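Local coordinates for protein methylmalonyl-CoA carboxyltransferase 5S subunit (Propionibacterium freudenreichii subsp. shermanii, PDB 1RQB) that transfers a carboxyl group from the biotin of the 1.3S subunit to pyruvate, forming oxaloacetate in a cobalt-containing TIM barrel of the transcarboxylase complex, at residues Y111-K125 with T446-Q458. Residues are numbered along the deposited sequence; the frame is centred on the assembly and turned at random.
Sequences YRHYNDEVVDRFVDK and TDEDVLTYALFPQ
Leu451 overlaps the backbone and base of Phe122: its CD1 lies 3.9 Å from Phe122 CA, while CD2 meets Phe122 CB and Val118 CG1. This is a knob in a hole formed by Val118, Arg121, Phe122 and Lys125, and a branched leucine can fill it with both methyls. One turn on, Leu455 divides its methyls between two aromatic rings, CD1 going to Phe122 CE1 at 3.8 Å and CD2 to Tyr114. Phe122 CG stands anti to the backbone N (chi1 -178°), which swings the ring past Leu451 to Leu455.

Near the end of helix 447-455, Tyr114 OH donates to Ala454 O over 3.0 Å, tilted 35° from the carbonyl plane; a tyrosine suits, giving Leu455 a ring and the carbonyl a hydroxyl. Water 1 donates to the same oxygen and also links it to Tyr111 OH and Arg112 NH2, so the carbonyl is gripped twice. The guanidinium of Arg112 lies with one face against Tyr114 CE2 and gives its in-plane NE-H to Tyr111 OH; its NH2 also pairs with Glu429. A phenylalanine in place of Tyr114 would keep the ring but would probably cost Ala454 O one of its two donors.

At the other end charges replace apolar groups. Arg121, long enough to span the gap, makes a long salt bridge from NH1 to Asp447 OD2 (3.6 Å), their planes nearly perpendicular, and water 2 spans the pair. Lys125 combines apolar methylenes with a charged tip: CD lies 3.5 Å from Glu448 OE1, while NZ pairs with Glu128 and reaches Glu448 OE2 through water 3. Asn129 is another polar partner of Glu448.

The axes of segments 116-125 and 447-455 come within 10.4 Å, crossing at -129°. This knob-into-hole packing joins an outer helix of the TIM barrel to the C-terminal conserved carboxylase domain.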
ATOM      1  N   TYR A 111      31.326 -10.299  -4.056  1.00 22.62           N
ATOM      2  CA  TYR A 111      31.216  -9.915  -5.471  1.00 23.63           C
ATOM      3  C   TYR A 111      31.551 -11.056  -6.435  1.00 21.70           C
ATOM      4  O   TYR A 111      31.474 -10.858  -7.646  1.00 19.66           O
ATOM      5  CB  TYR A 111      32.176  -8.744  -5.715  1.00 26.29           C
ATOM      6  CG  TYR A 111      33.638  -9.147  -5.595  1.00 31.00           C
ATOM      7  CD1 TYR A 111      34.404  -9.421  -6.732  1.00 34.29           C
ATOM      8  CD2 TYR A 111      34.236  -9.320  -4.346  1.00 34.15           C
ATOM      9  CE1 TYR A 111      35.722  -9.859  -6.628  1.00 33.66           C
ATOM     10  CE2 TYR A 111      35.558  -9.761  -4.229  1.00 35.88           C
ATOM     11  CZ  TYR A 111      36.294 -10.031  -5.372  1.00 36.36           C
ATOM     12  OH  TYR A 111      37.590 -10.492  -5.258  1.00 33.74           O
ATOM     13  N   ARG A 112      31.930 -12.235  -5.944  1.00 17.75           N
ATOM     14  CA  ARG A 112      32.264 -13.335  -6.861  1.00 17.78           C
ATOM     15  C   ARG A 112      32.067 -14.682  -6.165  1.00 15.00           C
ATOM     16  O   ARG A 112      31.774 -14.755  -4.973  1.00 17.64           O
ATOM     17  CB  ARG A 112      33.735 -13.265  -7.287  1.00 20.17           C
ATOM     18  CG  ARG A 112      34.712 -13.407  -6.105  1.00 16.91           C
ATOM     19  CD  ARG A 112      36.165 -13.420  -6.549  1.00 24.17           C
ATOM     20  NE  ARG A 112      37.100 -13.399  -5.422  1.00 22.23           N
ATOM     21  CZ  ARG A 112      37.553 -14.469  -4.773  1.00 23.65           C
ATOM     22  NH1 ARG A 112      37.165 -15.686  -5.125  1.00 20.16           N
ATOM     23  NH2 ARG A 112      38.419 -14.313  -3.775  1.00 23.46           N
ATOM     24  N   HIS A 113      32.226 -15.752  -6.932  1.00 13.13           N
ATOM     25  CA  HIS A 113      32.143 -17.092  -6.337  1.00 15.82           C
ATOM     26  C   HIS A 113      33.435 -17.316  -5.549  1.00 16.73           C
ATOM     27  O   HIS A 113      34.508 -16.906  -5.990  1.00 18.92           O
ATOM     28  CB  HIS A 113      32.027 -18.166  -7.424  1.00 19.18           C
ATOM     29  CG  HIS A 113      30.691 -18.205  -8.093  1.00 22.33           C
ATOM     30  ND1 HIS A 113      30.027 -19.383  -8.357  1.00 26.52           N
ATOM     31  CD2 HIS A 113      29.883 -17.212  -8.536  1.00 29.00           C
ATOM     32  CE1 HIS A 113      28.866 -19.115  -8.928  1.00 26.16           C
ATOM     33  NE2 HIS A 113      28.754 -17.805  -9.048  1.00 24.70           N
ATOM     34  N   TYR A 114      33.325 -17.932  -4.380  1.00 13.26           N
ATOM     35  CA  TYR A 114      34.518 -18.216  -3.568  1.00 17.03           C
ATOM     36  C   TYR A 114      34.747 -19.727  -3.506  1.00 17.84           C
ATOM     37  O   TYR A 114      33.837 -20.522  -3.740  1.00 12.36           O
ATOM     38  CB  TYR A 114      34.348 -17.697  -2.137  1.00 16.65           C
ATOM     39  CG  TYR A 114      34.276 -16.200  -2.059  1.00 16.97           C
ATOM     40  CD1 TYR A 114      33.063 -15.533  -2.228  1.00 15.29           C
ATOM     41  CD2 TYR A 114      35.431 -15.444  -1.901  1.00 18.45           C
ATOM     42  CE1 TYR A 114      33.008 -14.148  -2.246  1.00 16.95           C
ATOM     43  CE2 TYR A 114      35.392 -14.059  -1.926  1.00 17.21           C
ATOM     44  CZ  TYR A 114      34.178 -13.417  -2.100  1.00 19.84           C
ATOM     45  OH  TYR A 114      34.135 -12.051  -2.163  1.00 21.00           O
ATOM     46  N   ASN A 115      35.985 -20.098  -3.194  1.00 18.50           N
ATOM     47  CA  ASN A 115      36.332 -21.514  -3.015  1.00 18.56           C
ATOM     48  C   ASN A 115      35.510 -22.032  -1.833  1.00 17.39           C
ATOM     49  O   ASN A 115      35.179 -21.281  -0.916  1.00 16.30           O
ATOM     50  CB  ASN A 115      37.842 -21.655  -2.752  1.00 19.82           C
ATOM     51  CG  ASN A 115      38.227 -23.031  -2.237  1.00 21.11           C
ATOM     52  OD1 ASN A 115      38.128 -23.299  -1.042  1.00 23.34           O
ATOM     53  ND2 ASN A 115      38.663 -23.915  -3.138  1.00 22.35           N
ATOM     54  N   ASP A 116      35.182 -23.316  -1.868  1.00 18.00           N
ATOM     55  CA  ASP A 116      34.356 -23.963  -0.838  1.00 19.48           C
ATOM     56  C   ASP A 116      34.842 -23.683   0.586  1.00 22.05           C
ATOM     57  O   ASP A 116      34.023 -23.572   1.498  1.00 19.29           O
ATOM     58  CB  ASP A 116      34.296 -25.482  -1.070  1.00 18.39           C
ATOM     59  CG  ASP A 116      33.364 -25.870  -2.228  1.00 26.77           C
ATOM     60  OD1 ASP A 116      32.517 -25.035  -2.634  1.00 20.63           O
ATOM     61  OD2 ASP A 116      33.464 -27.020  -2.724  1.00 25.11           O
ATOM     62  N   GLU A 117      36.151 -23.564   0.802  1.00 18.45           N
ATOM     63  CA  GLU A 117      36.667 -23.354   2.163  1.00 22.54           C
ATOM     64  C   GLU A 117      36.254 -21.988   2.713  1.00 19.81           C
ATOM     65  O   GLU A 117      36.055 -21.839   3.918  1.00 19.34           O
ATOM     66  CB  GLU A 117      38.194 -23.456   2.207  1.00 28.17           C
ATOM     67  CG  GLU A 117      38.903 -22.288   1.549  1.00 35.53           C
ATOM     68  CD  GLU A 117      40.410 -22.468   1.473  1.00 36.43           C
ATOM     69  OE1 GLU A 117      40.990 -23.201   2.308  1.00 32.62           O
ATOM     70  OE2 GLU A 117      41.014 -21.850   0.576  1.00 38.39           O
ATOM     71  N   VAL A 118      36.168 -20.976   1.856  1.00 17.86           N
ATOM     72  CA  VAL A 118      35.760 -19.646   2.332  1.00 16.36           C
ATOM     73  C   VAL A 118      34.285 -19.693   2.741  1.00 13.63           C
ATOM     74  O   VAL A 118      33.883 -19.107   3.745  1.00 15.65           O
ATOM     75  CB  VAL A 118      35.942 -18.573   1.245  1.00 18.99           C
ATOM     76  CG1 VAL A 118      35.559 -17.185   1.804  1.00 15.92           C
ATOM     77  CG2 VAL A 118      37.384 -18.564   0.764  1.00 20.07           C
ATOM     78  N   VAL A 119      33.478 -20.399   1.956  1.00 14.17           N
ATOM     79  CA  VAL A 119      32.048 -20.539   2.267  1.00 17.63           C
ATOM     80  C   VAL A 119      31.905 -21.258   3.610  1.00 21.77           C
ATOM     81  O   VAL A 119      31.111 -20.862   4.461  1.00 16.48           O
ATOM     82  CB  VAL A 119      31.322 -21.339   1.153  1.00 17.99           C
ATOM     83  CG1 VAL A 119      29.873 -21.597   1.538  1.00 20.40           C
ATOM     84  CG2 VAL A 119      31.391 -20.576  -0.168  1.00 19.19           C
ATOM     85  N   ASP A 120      32.699 -22.309   3.813  1.00 19.40           N
ATOM     86  CA  ASP A 120      32.632 -23.074   5.067  1.00 22.11           C
ATOM     87  C   ASP A 120      32.936 -22.168   6.262  1.00 21.02           C
ATOM     88  O   ASP A 120      32.217 -22.180   7.260  1.00 18.36           O
ATOM     89  CB  ASP A 120      33.632 -24.239   5.073  1.00 27.94           C
ATOM     90  CG  ASP A 120      33.082 -25.492   4.414  1.00 39.77           C
ATOM     91  OD1 ASP A 120      31.940 -25.886   4.758  1.00 44.97           O
ATOM     92  OD2 ASP A 120      33.790 -26.091   3.566  1.00 40.96           O
ATOM     93  N   ARG A 121      34.007 -21.391   6.157  1.00 15.75           N
ATOM     94  CA  ARG A 121      34.414 -20.512   7.265  1.00 13.62           C
ATOM     95  C   ARG A 121      33.395 -19.403   7.528  1.00 14.03           C
ATOM     96  O   ARG A 121      33.158 -19.052   8.682  1.00 12.97           O
ATOM     97  CB  ARG A 121      35.780 -19.901   6.992  1.00 18.24           C
ATOM     98  CG  ARG A 121      36.905 -20.937   7.065  1.00 22.59           C
ATOM     99  CD  ARG A 121      38.237 -20.293   6.800  1.00 29.51           C
ATOM    100  NE  ARG A 121      39.358 -21.215   6.974  1.00 30.48           N
ATOM    101  CZ  ARG A 121      39.946 -21.470   8.143  1.00 31.48           C
ATOM    102  NH1 ARG A 121      39.522 -20.876   9.253  1.00 31.49           N
ATOM    103  NH2 ARG A 121      40.975 -22.305   8.200  1.00 29.03           N
ATOM    104  N   PHE A 122      32.802 -18.842   6.478  1.00 13.60           N
ATOM    105  CA  PHE A 122      31.829 -17.757   6.675  1.00 13.12           C
ATOM    106  C   PHE A 122      30.603 -18.286   7.422  1.00 13.60           C
ATOM    107  O   PHE A 122      30.137 -17.689   8.390  1.00 14.34           O
ATOM    108  CB  PHE A 122      31.371 -17.175   5.338  1.00 13.53           C
ATOM    109  CG  PHE A 122      30.410 -16.011   5.488  1.00 15.48           C
ATOM    110  CD1 PHE A 122      30.881 -14.706   5.529  1.00 15.83           C
ATOM    111  CD2 PHE A 122      29.040 -16.237   5.651  1.00 17.77           C
ATOM    112  CE1 PHE A 122      30.004 -13.619   5.738  1.00 15.64           C
ATOM    113  CE2 PHE A 122      28.145 -15.155   5.864  1.00 15.66           C
ATOM    114  CZ  PHE A 122      28.635 -13.847   5.907  1.00 12.55           C
ATOM    115  N   VAL A 123      30.071 -19.405   6.954  1.00 13.81           N
ATOM    116  CA  VAL A 123      28.878 -19.984   7.588  1.00 12.82           C
ATOM    117  C   VAL A 123      29.193 -20.370   9.034  1.00 17.16           C
ATOM    118  O   VAL A 123      28.403 -20.109   9.940  1.00 13.63           O
ATOM    119  CB  VAL A 123      28.381 -21.195   6.783  1.00 13.48           C
ATOM    120  CG1 VAL A 123      27.296 -21.924   7.541  1.00 15.07           C
ATOM    121  CG2 VAL A 123      27.873 -20.724   5.437  1.00 17.05           C
ATOM    122  N   ASP A 124      30.362 -20.971   9.250  1.00 14.50           N
ATOM    123  CA  ASP A 124      30.766 -21.380  10.605  1.00 16.93           C
ATOM    124  C   ASP A 124      30.808 -20.175  11.548  1.00 16.53           C
ATOM    125  O   ASP A 124      30.281 -20.245  12.656  1.00 15.10           O
ATOM    126  CB  ASP A 124      32.136 -22.080  10.571  1.00 21.90           C
ATOM    127  CG  ASP A 124      32.678 -22.367  11.963  1.00 34.29           C
ATOM    128  OD1 ASP A 124      33.541 -21.594  12.437  1.00 41.54           O
ATOM    129  OD2 ASP A 124      32.235 -23.356  12.591  1.00 37.49           O
ATOM    130  N   LYS A 125      31.435 -19.072  11.137  1.00 13.54           N
ATOM    131  CA  LYS A 125      31.517 -17.879  11.993  1.00 15.29           C
ATOM    132  C   LYS A 125      30.148 -17.219  12.168  1.00 15.40           C
ATOM    133  O   LYS A 125      29.846 -16.684  13.235  1.00 15.93           O
ATOM    134  CB  LYS A 125      32.533 -16.870  11.437  1.00 19.52           C
ATOM    135  CG  LYS A 125      33.979 -17.283  11.686  1.00 25.90           C
ATOM    136  CD  LYS A 125      34.218 -17.319  13.199  1.00 24.78           C
ATOM    137  CE  LYS A 125      35.613 -17.786  13.555  1.00 33.70           C
ATOM    138  NZ  LYS A 125      35.773 -17.898  15.034  1.00 32.23           N
ATOM    139  N   THR A 446      41.244 -11.628  13.557  1.00 24.05           N
ATOM    140  CA  THR A 446      40.177 -12.640  13.609  1.00 21.70           C
ATOM    141  C   THR A 446      39.807 -13.122  12.205  1.00 19.95           C
ATOM    142  O   THR A 446      40.056 -12.444  11.209  1.00 19.51           O
ATOM    143  CB  THR A 446      38.903 -12.071  14.250  1.00 25.26           C
ATOM    144  OG1 THR A 446      38.400 -11.010  13.432  1.00 23.09           O
ATOM    145  CG2 THR A 446      39.191 -11.546  15.650  1.00 27.11           C
ATOM    146  N   ASP A 447      39.209 -14.307  12.135  1.00 18.66           N
ATOM    147  CA  ASP A 447      38.757 -14.843  10.843  1.00 20.08           C
ATOM    148  C   ASP A 447      37.664 -13.917  10.302  1.00 17.55           C
ATOM    149  O   ASP A 447      37.494 -13.777   9.092  1.00 16.65           O
ATOM    150  CB  ASP A 447      38.196 -16.261  10.998  1.00 21.59           C
ATOM    151  CG  ASP A 447      39.267 -17.286  11.367  1.00 26.61           C
ATOM    152  OD1 ASP A 447      40.471 -17.009  11.178  1.00 27.27           O
ATOM    153  OD2 ASP A 447      38.901 -18.379  11.835  1.00 30.96           O
ATOM    154  N   GLU A 448      36.919 -13.284  11.208  1.00 17.54           N
ATOM    155  CA  GLU A 448      35.862 -12.350  10.790  1.00 20.02           C
ATOM    156  C   GLU A 448      36.459 -11.231   9.934  1.00 17.72           C
ATOM    157  O   GLU A 448      35.883 -10.847   8.918  1.00 16.54           O
ATOM    158  CB  GLU A 448      35.144 -11.734  11.998  1.00 22.12           C
ATOM    159  CG  GLU A 448      34.209 -12.665  12.766  1.00 24.77           C
ATOM    160  CD  GLU A 448      34.900 -13.534  13.810  1.00 29.72           C
ATOM    161  OE1 GLU A 448      34.179 -14.092  14.668  1.00 30.16           O
ATOM    162  OE2 GLU A 448      36.143 -13.669  13.775  1.00 28.47           O
ATOM    163  N   ASP A 449      37.614 -10.706  10.345  1.00 15.93           N
ATOM    164  CA  ASP A 449      38.282  -9.622   9.612  1.00 16.79           C
ATOM    165  C   ASP A 449      38.848 -10.147   8.290  1.00 15.98           C
ATOM    166  O   ASP A 449      38.863  -9.428   7.292  1.00 14.15           O
ATOM    167  CB  ASP A 449      39.396  -9.003  10.467  1.00 20.01           C
ATOM    168  CG  ASP A 449      38.983  -7.678  11.113  1.00 27.62           C
ATOM    169  OD1 ASP A 449      37.771  -7.457  11.352  1.00 24.55           O
ATOM    170  OD2 ASP A 449      39.887  -6.861  11.401  1.00 27.48           O
ATOM    171  N   VAL A 450      39.334 -11.389   8.270  1.00 14.59           N
ATOM    172  CA  VAL A 450      39.838 -11.950   7.008  1.00 14.38           C
ATOM    173  C   VAL A 450      38.661 -12.077   6.038  1.00 11.73           C
ATOM    174  O   VAL A 450      38.788 -11.818   4.843  1.00 13.28           O
ATOM    175  CB  VAL A 450      40.498 -13.346   7.224  1.00 18.95           C
ATOM    176  CG1 VAL A 450      40.936 -13.941   5.886  1.00 19.20           C
ATOM    177  CG2 VAL A 450      41.711 -13.210   8.158  1.00 21.17           C
ATOM    178  N   LEU A 451      37.500 -12.459   6.563  1.00 13.97           N
ATOM    179  CA  LEU A 451      36.299 -12.578   5.722  1.00 13.04           C
ATOM    180  C   LEU A 451      35.934 -11.199   5.171  1.00 14.20           C
ATOM    181  O   LEU A 451      35.592 -11.055   3.998  1.00 15.47           O
ATOM    182  CB  LEU A 451      35.134 -13.157   6.535  1.00 16.26           C
ATOM    183  CG  LEU A 451      35.305 -14.640   6.849  1.00 18.93           C
ATOM    184  CD1 LEU A 451      34.359 -15.077   7.945  1.00 18.53           C
ATOM    185  CD2 LEU A 451      35.072 -15.452   5.573  1.00 21.06           C
ATOM    186  N   THR A 452      36.022 -10.171   6.009  1.00 13.18           N
ATOM    187  CA  THR A 452      35.685  -8.825   5.526  1.00 14.79           C
ATOM    188  C   THR A 452      36.603  -8.464   4.357  1.00 13.22           C
ATOM    189  O   THR A 452      36.163  -7.898   3.356  1.00 16.69           O
ATOM    190  CB  THR A 452      35.818  -7.768   6.644  1.00 14.55           C
ATOM    191  OG1 THR A 452      34.826  -8.021   7.641  1.00 16.76           O
ATOM    192  CG2 THR A 452      35.605  -6.355   6.090  1.00 16.39           C
ATOM    193  N   TYR A 453      37.879  -8.809   4.477  1.00 14.20           N
ATOM    194  CA  TYR A 453      38.845  -8.509   3.412  1.00 13.42           C
ATOM    195  C   TYR A 453      38.545  -9.346   2.166  1.00 14.28           C
ATOM    196  O   TYR A 453      38.618  -8.851   1.042  1.00 17.29           O
ATOM    197  CB  TYR A 453      40.272  -8.799   3.882  1.00 18.03           C
ATOM    198  CG  TYR A 453      41.290  -8.608   2.796  1.00 20.63           C
ATOM    199  CD1 TYR A 453      41.622  -7.333   2.344  1.00 25.16           C
ATOM    200  CD2 TYR A 453      41.879  -9.711   2.165  1.00 23.58           C
ATOM    201  CE1 TYR A 453      42.516  -7.152   1.280  1.00 24.99           C
ATOM    202  CE2 TYR A 453      42.776  -9.541   1.102  1.00 23.09           C
ATOM    203  CZ  TYR A 453      43.085  -8.260   0.668  1.00 25.53           C
ATOM    204  OH  TYR A 453      43.950  -8.084  -0.387  1.00 29.24           O
ATOM    205  N   ALA A 454      38.202 -10.615   2.351  1.00 15.31           N
ATOM    206  CA  ALA A 454      37.917 -11.485   1.200  1.00 18.09           C
ATOM    207  C   ALA A 454      36.656 -11.024   0.464  1.00 16.10           C
ATOM    208  O   ALA A 454      36.579 -11.095  -0.762  1.00 15.24           O
ATOM    209  CB  ALA A 454      37.743 -12.938   1.677  1.00 16.89           C
ATOM    210  N   LEU A 455      35.672 -10.542   1.218  1.00 16.81           N
ATOM    211  CA  LEU A 455      34.388 -10.123   0.635  1.00 14.81           C
ATOM    212  C   LEU A 455      34.462  -8.730   0.006  1.00 17.03           C
ATOM    213  O   LEU A 455      33.839  -8.486  -1.026  1.00 17.33           O
ATOM    214  CB  LEU A 455      33.297 -10.139   1.713  1.00 15.16           C
ATOM    215  CG  LEU A 455      32.946 -11.514   2.282  1.00 18.92           C
ATOM    216  CD1 LEU A 455      32.018 -11.370   3.484  1.00 16.47           C
ATOM    217  CD2 LEU A 455      32.293 -12.342   1.202  1.00 18.31           C
ATOM    218  N   PHE A 456      35.210  -7.817   0.622  1.00 10.64           N
ATOM    219  CA  PHE A 456      35.289  -6.434   0.127  1.00 16.59           C
ATOM    220  C   PHE A 456      36.735  -5.934   0.192  1.00 15.20           C
ATOM    221  O   PHE A 456      37.071  -5.053   0.980  1.00 18.13           O
ATOM    222  CB  PHE A 456      34.363  -5.535   0.971  1.00 16.00           C
ATOM    223  CG  PHE A 456      32.913  -5.948   0.911  1.00 18.18           C
ATOM    224  CD1 PHE A 456      32.373  -6.803   1.868  1.00 18.43           C
ATOM    225  CD2 PHE A 456      32.114  -5.553  -0.161  1.00 21.69           C
ATOM    226  CE1 PHE A 456      31.067  -7.264   1.758  1.00 18.09           C
ATOM    227  CE2 PHE A 456      30.801  -6.009  -0.282  1.00 23.44           C
ATOM    228  CZ  PHE A 456      30.280  -6.867   0.678  1.00 19.10           C
ATOM    229  N   PRO A 457      37.603  -6.476  -0.669  1.00 19.11           N
ATOM    230  CA  PRO A 457      39.028  -6.113  -0.726  1.00 20.83           C
ATOM    231  C   PRO A 457      39.350  -4.619  -0.813  1.00 22.98           C
ATOM    232  O   PRO A 457      40.331  -4.159  -0.232  1.00 24.43           O
ATOM    233  CB  PRO A 457      39.533  -6.829  -1.981  1.00 23.37           C
ATOM    234  CG  PRO A 457      38.536  -7.905  -2.229  1.00 26.24           C
ATOM    235  CD  PRO A 457      37.223  -7.324  -1.812  1.00 18.31           C
ATOM    236  N   GLN A 458      38.517  -3.872  -1.533  1.00 22.45           N
ATOM    237  CA  GLN A 458      38.755  -2.442  -1.776  1.00 25.99           C
ATOM    238  C   GLN A 458      38.235  -1.558  -0.640  1.00 25.49           C
ATOM    239  O   GLN A 458      38.656  -0.410  -0.513  1.00 23.82           O
ATOM    240  CB  GLN A 458      38.085  -2.030  -3.087  1.00 29.75           C
ATOM    241  CG  GLN A 458      38.435  -2.933  -4.266  1.00 42.30           C
ATOM    242  CD  GLN A 458      39.928  -3.031  -4.524  1.00 49.67           C
ATOM    243  OE1 GLN A 458      40.406  -4.020  -5.079  1.00 54.71           O
ATOM    244  NE2 GLN A 458      40.670  -1.998  -4.133  1.00 53.91           N
TER
HETATM  245  O   HOH W   1      38.546 -11.439  -2.720  1.00 21.17           O
HETATM  246  O   HOH W   2      37.043 -19.596  10.102  1.00 33.70           O
HETATM  247  O   HOH W   3      37.268 -15.225  15.577  1.00 52.66           O